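Local coordinates for aminopeptidase-like protein (Chaetomium thermophilum, PDB 5JM6) that probably acts as a zinc-dependent aminopeptidase of the M18 family, assembled from twelve copies and linked to the Cvt pathway of selective autophagy, at residues F315-H320 with L498-Y503; R384-S389 with K504-F509. One frame throughout, in Å; residues are numbered along the deposited sequence.

Interaction 1: residues F315-H320 with L498-Y503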
# COMPACT_ATOMS: atom_id res chain seq x y z
N PHE A 315 44.05 -20.24 25.96
CA PHE A 315 44.92 -21.40 25.92
C PHE A 315 46.37 -21.01 26.16
O PHE A 315 47.06 -21.62 26.98
CB PHE A 315 44.77 -22.12 24.57
CG PHE A 315 45.70 -23.28 24.38
CD1 PHE A 315 45.45 -24.50 24.98
CD2 PHE A 315 46.83 -23.16 23.58
CE1 PHE A 315 46.30 -25.57 24.79
CE2 PHE A 315 47.68 -24.23 23.39
CZ PHE A 315 47.42 -25.43 24.00
N MET A 316 46.84 -19.98 25.46
CA MET A 316 48.22 -19.53 25.61
C MET A 316 48.48 -18.97 27.01
O MET A 316 49.58 -19.11 27.54
CB MET A 316 48.57 -18.47 24.55
CG MET A 316 48.63 -19.00 23.12
SD MET A 316 49.91 -20.23 22.82
CE MET A 316 51.40 -19.25 22.99
N ALA A 317 47.47 -18.35 27.60
CA ALA A 317 47.59 -17.84 28.96
C ALA A 317 47.87 -18.99 29.93
O ALA A 317 48.72 -18.87 30.81
CB ALA A 317 46.35 -17.09 29.38
N LEU A 318 47.16 -20.10 29.76
CA LEU A 318 47.38 -21.27 30.60
C LEU A 318 48.81 -21.78 30.43
O LEU A 318 49.50 -22.04 31.41
CB LEU A 318 46.38 -22.37 30.28
CG LEU A 318 46.43 -23.58 31.21
CD1 LEU A 318 46.18 -23.15 32.65
CD2 LEU A 318 45.43 -24.64 30.78
N LEU A 319 49.25 -21.91 29.18
CA LEU A 319 50.61 -22.38 28.91
C LEU A 319 51.67 -21.45 29.49
O LEU A 319 52.77 -21.88 29.82
CB LEU A 319 50.84 -22.54 27.40
CG LEU A 319 50.11 -23.68 26.68
CD1 LEU A 319 50.60 -23.80 25.25
CD2 LEU A 319 50.27 -25.00 27.42
N HIS A 320 51.35 -20.16 29.58
CA HIS A 320 52.30 -19.17 30.09
C HIS A 320 52.09 -18.78 31.55
O HIS A 320 52.78 -17.90 32.06
CB HIS A 320 52.27 -17.92 29.20
CG HIS A 320 52.94 -18.12 27.88
ND1 HIS A 320 54.18 -17.61 27.59
CD2 HIS A 320 52.54 -18.78 26.76
CE1 HIS A 320 54.52 -17.94 26.35
NE2 HIS A 320 53.54 -18.65 25.83
N LEU A 498 47.62 -8.93 23.77
CA LEU A 498 46.97 -8.23 24.87
C LEU A 498 45.95 -9.15 25.55
O LEU A 498 45.71 -9.04 26.75
CB LEU A 498 46.30 -6.95 24.37
CG LEU A 498 47.23 -5.82 23.93
CD1 LEU A 498 46.45 -4.72 23.22
CD2 LEU A 498 48.01 -5.26 25.11
N GLY A 499 45.37 -10.06 24.78
CA GLY A 499 44.45 -11.05 25.31
C GLY A 499 45.12 -12.02 26.27
O GLY A 499 44.67 -12.18 27.40
N VAL A 500 46.22 -12.60 25.83
CA VAL A 500 46.98 -13.56 26.60
C VAL A 500 47.46 -12.90 27.87
O VAL A 500 47.46 -13.50 28.94
CB VAL A 500 48.25 -13.95 25.83
CG1 VAL A 500 49.15 -14.85 26.66
CG2 VAL A 500 47.91 -14.58 24.50
N LYS A 501 47.88 -11.66 27.74
CA LYS A 501 48.40 -10.89 28.86
C LYS A 501 47.35 -10.73 29.96
O LYS A 501 47.64 -10.93 31.13
CB LYS A 501 48.88 -9.52 28.39
CG LYS A 501 49.63 -8.74 29.46
CD LYS A 501 49.91 -7.33 28.99
CE LYS A 501 50.81 -6.60 29.97
NZ LYS A 501 51.06 -5.20 29.54
N PHE A 502 46.12 -10.40 29.57
CA PHE A 502 45.05 -10.24 30.55
C PHE A 502 44.64 -11.56 31.19
O PHE A 502 44.48 -11.64 32.40
CB PHE A 502 43.82 -9.58 29.93
CG PHE A 502 42.61 -9.66 30.80
CD1 PHE A 502 42.52 -8.89 31.95
CD2 PHE A 502 41.58 -10.53 30.50
CE1 PHE A 502 41.41 -8.98 32.77
CE2 PHE A 502 40.46 -10.62 31.31
CZ PHE A 502 40.38 -9.84 32.45
N TYR A 503 44.44 -12.59 30.37
CA TYR A 503 44.02 -13.89 30.88
C TYR A 503 45.06 -14.48 31.82
O TYR A 503 44.72 -15.02 32.86
CB TYR A 503 43.74 -14.87 29.74
CG TYR A 503 42.57 -14.50 28.87
CD1 TYR A 503 41.41 -13.96 29.41
CD2 TYR A 503 42.63 -14.70 27.50
CE1 TYR A 503 40.34 -13.62 28.60
CE2 TYR A 503 41.57 -14.37 26.68
CZ TYR A 503 40.43 -13.83 27.24
OH TYR A 503 39.38 -13.50 26.42
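Ala317 faces Val500 and Tyr503 where helices 305-320 and 495-514 pack against each other, and its methyl group is the point of meeting. Ala317 CB lies 3.4 Å from Tyr503 CB, so the two helices touch here through the first carbons of their side chains. The same methyl rests 3.8 Å from the backbone oxygen Val500 O. Val500 uses both of its branches: CG1 reaches the helix backbone, 4.0 Å from Ala317 N, while CG2 meets Met316 CB at 3.9 Å. The side-chain atoms that meet are all carbons, and the contact is small, burying 182 Å² over both sides. The small side chain of Ala317 at the crossing is consistent with the close approach of the axes of the two segments, 8.1 Å, with N-to-C directions 54° apart. Side-chain torsions then carry the longer groups past the meeting point. In Tyr503, CG stands anti to the carbonyl carbon (chi1 -66°), which leaves CB against Ala317 and leads the ring away from residues 315-320, toward Cys310, Ala313 and Ala314, earlier on helix 305-320. Met316 bends at chi2 and chi3, turning its sulfur end from Val500 while CB stays in touch. Phe54 packs against both Met316 and Val500 and also stacks edge-to-face with the ring of His320. The far side of helix 305-320 is covered by helix 68-81, which takes Phe315 and Leu319, and by strand 330-336, where Leu318 packs on Lys331 and Val333; in this helix-helix crossing of the alpha/beta M18 domain, helix 305-320 is thus layered between these elements and helix 495-514.

Interaction 2: residues R384-S389 with K504-F509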
# COMPACT_ATOMS: atom_id res chain seq x y z
N ARG A 384 34.81 -20.25 46.14
CA ARG A 384 36.14 -19.65 46.08
C ARG A 384 36.61 -19.48 44.64
O ARG A 384 37.76 -19.11 44.39
CB ARG A 384 37.14 -20.49 46.87
CG ARG A 384 36.77 -20.63 48.34
CD ARG A 384 37.90 -21.20 49.17
NE ARG A 384 37.42 -22.19 50.12
CZ ARG A 384 37.15 -21.95 51.40
NH1 ARG A 384 37.32 -20.73 51.90
NH2 ARG A 384 36.71 -22.92 52.18
N SER A 385 35.73 -19.76 43.68
CA SER A 385 36.12 -19.73 42.28
C SER A 385 35.69 -18.45 41.57
O SER A 385 34.96 -17.62 42.12
CB SER A 385 35.55 -20.94 41.56
OG SER A 385 36.08 -22.14 42.08
N PHE A 386 36.15 -18.31 40.33
CA PHE A 386 35.71 -17.25 39.44
C PHE A 386 35.82 -17.74 38.01
O PHE A 386 36.81 -18.37 37.63
CB PHE A 386 36.55 -15.99 39.66
CG PHE A 386 36.00 -14.77 38.99
CD1 PHE A 386 36.25 -14.51 37.65
CD2 PHE A 386 35.22 -13.86 39.70
CE1 PHE A 386 35.75 -13.39 37.03
CE2 PHE A 386 34.71 -12.74 39.08
CZ PHE A 386 34.97 -12.50 37.75
N LEU A 387 34.81 -17.42 37.19
CA LEU A 387 34.78 -17.87 35.81
C LEU A 387 34.79 -16.70 34.84
O LEU A 387 33.86 -15.90 34.82
CB LEU A 387 33.55 -18.73 35.54
CG LEU A 387 33.32 -19.01 34.05
CD1 LEU A 387 34.24 -20.12 33.55
CD2 LEU A 387 31.86 -19.31 33.73
N VAL A 388 35.84 -16.60 34.04
CA VAL A 388 35.84 -15.63 32.96
C VAL A 388 35.35 -16.32 31.70
O VAL A 388 36.05 -17.16 31.12
CB VAL A 388 37.24 -15.02 32.74
CG1 VAL A 388 37.24 -14.13 31.51
CG2 VAL A 388 37.68 -14.24 33.97
N SER A 389 34.15 -15.96 31.27
CA SER A 389 33.55 -16.49 30.06
C SER A 389 33.87 -15.54 28.92
O SER A 389 33.37 -14.42 28.89
CB SER A 389 32.04 -16.67 30.22
OG SER A 389 31.41 -16.91 28.97
N LYS A 504 46.34 -14.37 31.44
CA LYS A 504 47.41 -14.83 32.30
C LYS A 504 47.36 -14.08 33.63
O LYS A 504 47.59 -14.66 34.69
CB LYS A 504 48.78 -14.65 31.65
CG LYS A 504 49.92 -15.14 32.54
CD LYS A 504 51.29 -14.71 32.04
CE LYS A 504 52.29 -14.58 33.18
NZ LYS A 504 52.97 -15.86 33.52
N GLY A 505 47.06 -12.79 33.55
CA GLY A 505 46.93 -11.97 34.74
C GLY A 505 45.85 -12.51 35.66
O GLY A 505 46.02 -12.55 36.88
N PHE A 506 44.73 -12.93 35.07
CA PHE A 506 43.62 -13.46 35.85
C PHE A 506 43.98 -14.77 36.53
O PHE A 506 43.82 -14.91 37.75
CB PHE A 506 42.39 -13.64 34.95
CG PHE A 506 41.33 -14.52 35.54
CD1 PHE A 506 40.50 -14.05 36.54
CD2 PHE A 506 41.15 -15.81 35.07
CE1 PHE A 506 39.52 -14.87 37.08
CE2 PHE A 506 40.18 -16.63 35.61
CZ PHE A 506 39.36 -16.16 36.61
N LEU A 507 44.47 -15.74 35.76
CA LEU A 507 44.82 -17.04 36.33
C LEU A 507 45.90 -16.89 37.41
O LEU A 507 45.85 -17.56 38.44
CB LEU A 507 45.29 -18.00 35.24
CG LEU A 507 44.27 -18.35 34.15
CD1 LEU A 507 44.94 -19.10 33.01
CD2 LEU A 507 43.11 -19.17 34.70
N ASP A 508 46.85 -15.99 37.19
CA ASP A 508 47.94 -15.82 38.15
C ASP A 508 47.52 -15.04 39.40
O ASP A 508 47.98 -15.34 40.50
CB ASP A 508 49.14 -15.12 37.49
CG ASP A 508 49.86 -16.01 36.49
OD1 ASP A 508 49.52 -17.20 36.38
OD2 ASP A 508 50.79 -15.51 35.82
N PHE A 509 46.68 -14.02 39.24
CA PHE A 509 46.33 -13.16 40.37
C PHE A 509 44.99 -13.40 41.06
O PHE A 509 44.71 -12.75 42.07
CB PHE A 509 46.39 -11.70 39.93
CG PHE A 509 47.79 -11.17 39.79
CD1 PHE A 509 48.59 -10.99 40.90
CD2 PHE A 509 48.29 -10.83 38.54
CE1 PHE A 509 49.87 -10.50 40.78
CE2 PHE A 509 49.58 -10.33 38.42
CZ PHE A 509 50.37 -10.17 39.54
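Phe506 reaches from helix 495-514 to strand 386-394 and meets Val388 and Phe386 together. The clearest interaction is a CH-pi contact: Val388 CG2 sits over the centre of one face of the Phe506 ring, 3.6 Å from its centroid and 8° off the ring normal. The six ring carbons are thus at nearly equal distances from this one methyl. Val388 CG1 is anti to the backbone N, leaving CG2 as the branch that meets the ring.

The aromatic pair is of another kind. The Phe386 and Phe506 rings meet rim to rim, their centroids 5.6 Å apart and their planes at 57°, so neither covers the face of the other. The nearest carbons are Phe386 CD1 and Phe506 CE1, at 3.3 Å. Backbone is met as well, since Phe386 O lies in the plane of the Phe506 ring at its edge, 3.5 Å from CZ. With CG anti to the backbone N (chi1 164°), the Phe506 ring extends far enough to bridge a gap in which the nearest CA atoms, those of Val388 and Phe506, are 8.6 Å apart. Replacing Phe506 by an alanine would probably leave Val388 CG2 without the face it covers and the Phe386 ring without its rim neighbour, opening a gap between helix and strand.

On the other side of the helix, Lys504 NZ and Asp508 OD2 form a salt bridge at 3.2 Å, its hydrogen bond weak, and Asp508 OD1 also pairs with Lys331.

Strand 386-394 runs between parallel strands 127-133 and 473-481 in the central mixed sheet, on which helix 495-514 packs through an aromatic side chain. Phe506 also touches Ile130 and, on helix 430-443, Ile439; Phe386 packs on Ile435 and Leu436 of that helix.

Successive turns of helix 495-514 serve the two contacts: residues 498-503 pack on helix 305-320 in interaction 1, and residues 504-509 meet strand 386-394 through Phe506 in interaction 2. Their centres are 11 Å apart, and they meet at a probable hydrogen bond from Lys504 NZ to His320 O, 2.5 Å. Ala317 CB also packs 3.4 Å from Lys504 N. The helix and strand gripped this way both carry metal ligands: Asp306 lies on helix 305-320 and Asp391 on strand 386-394. The nearest zinc ion is about 11 Å from the Tyr503 side chain and about 13 Å from that of Val388; both contacts thus lie near the metal site without taking part in it.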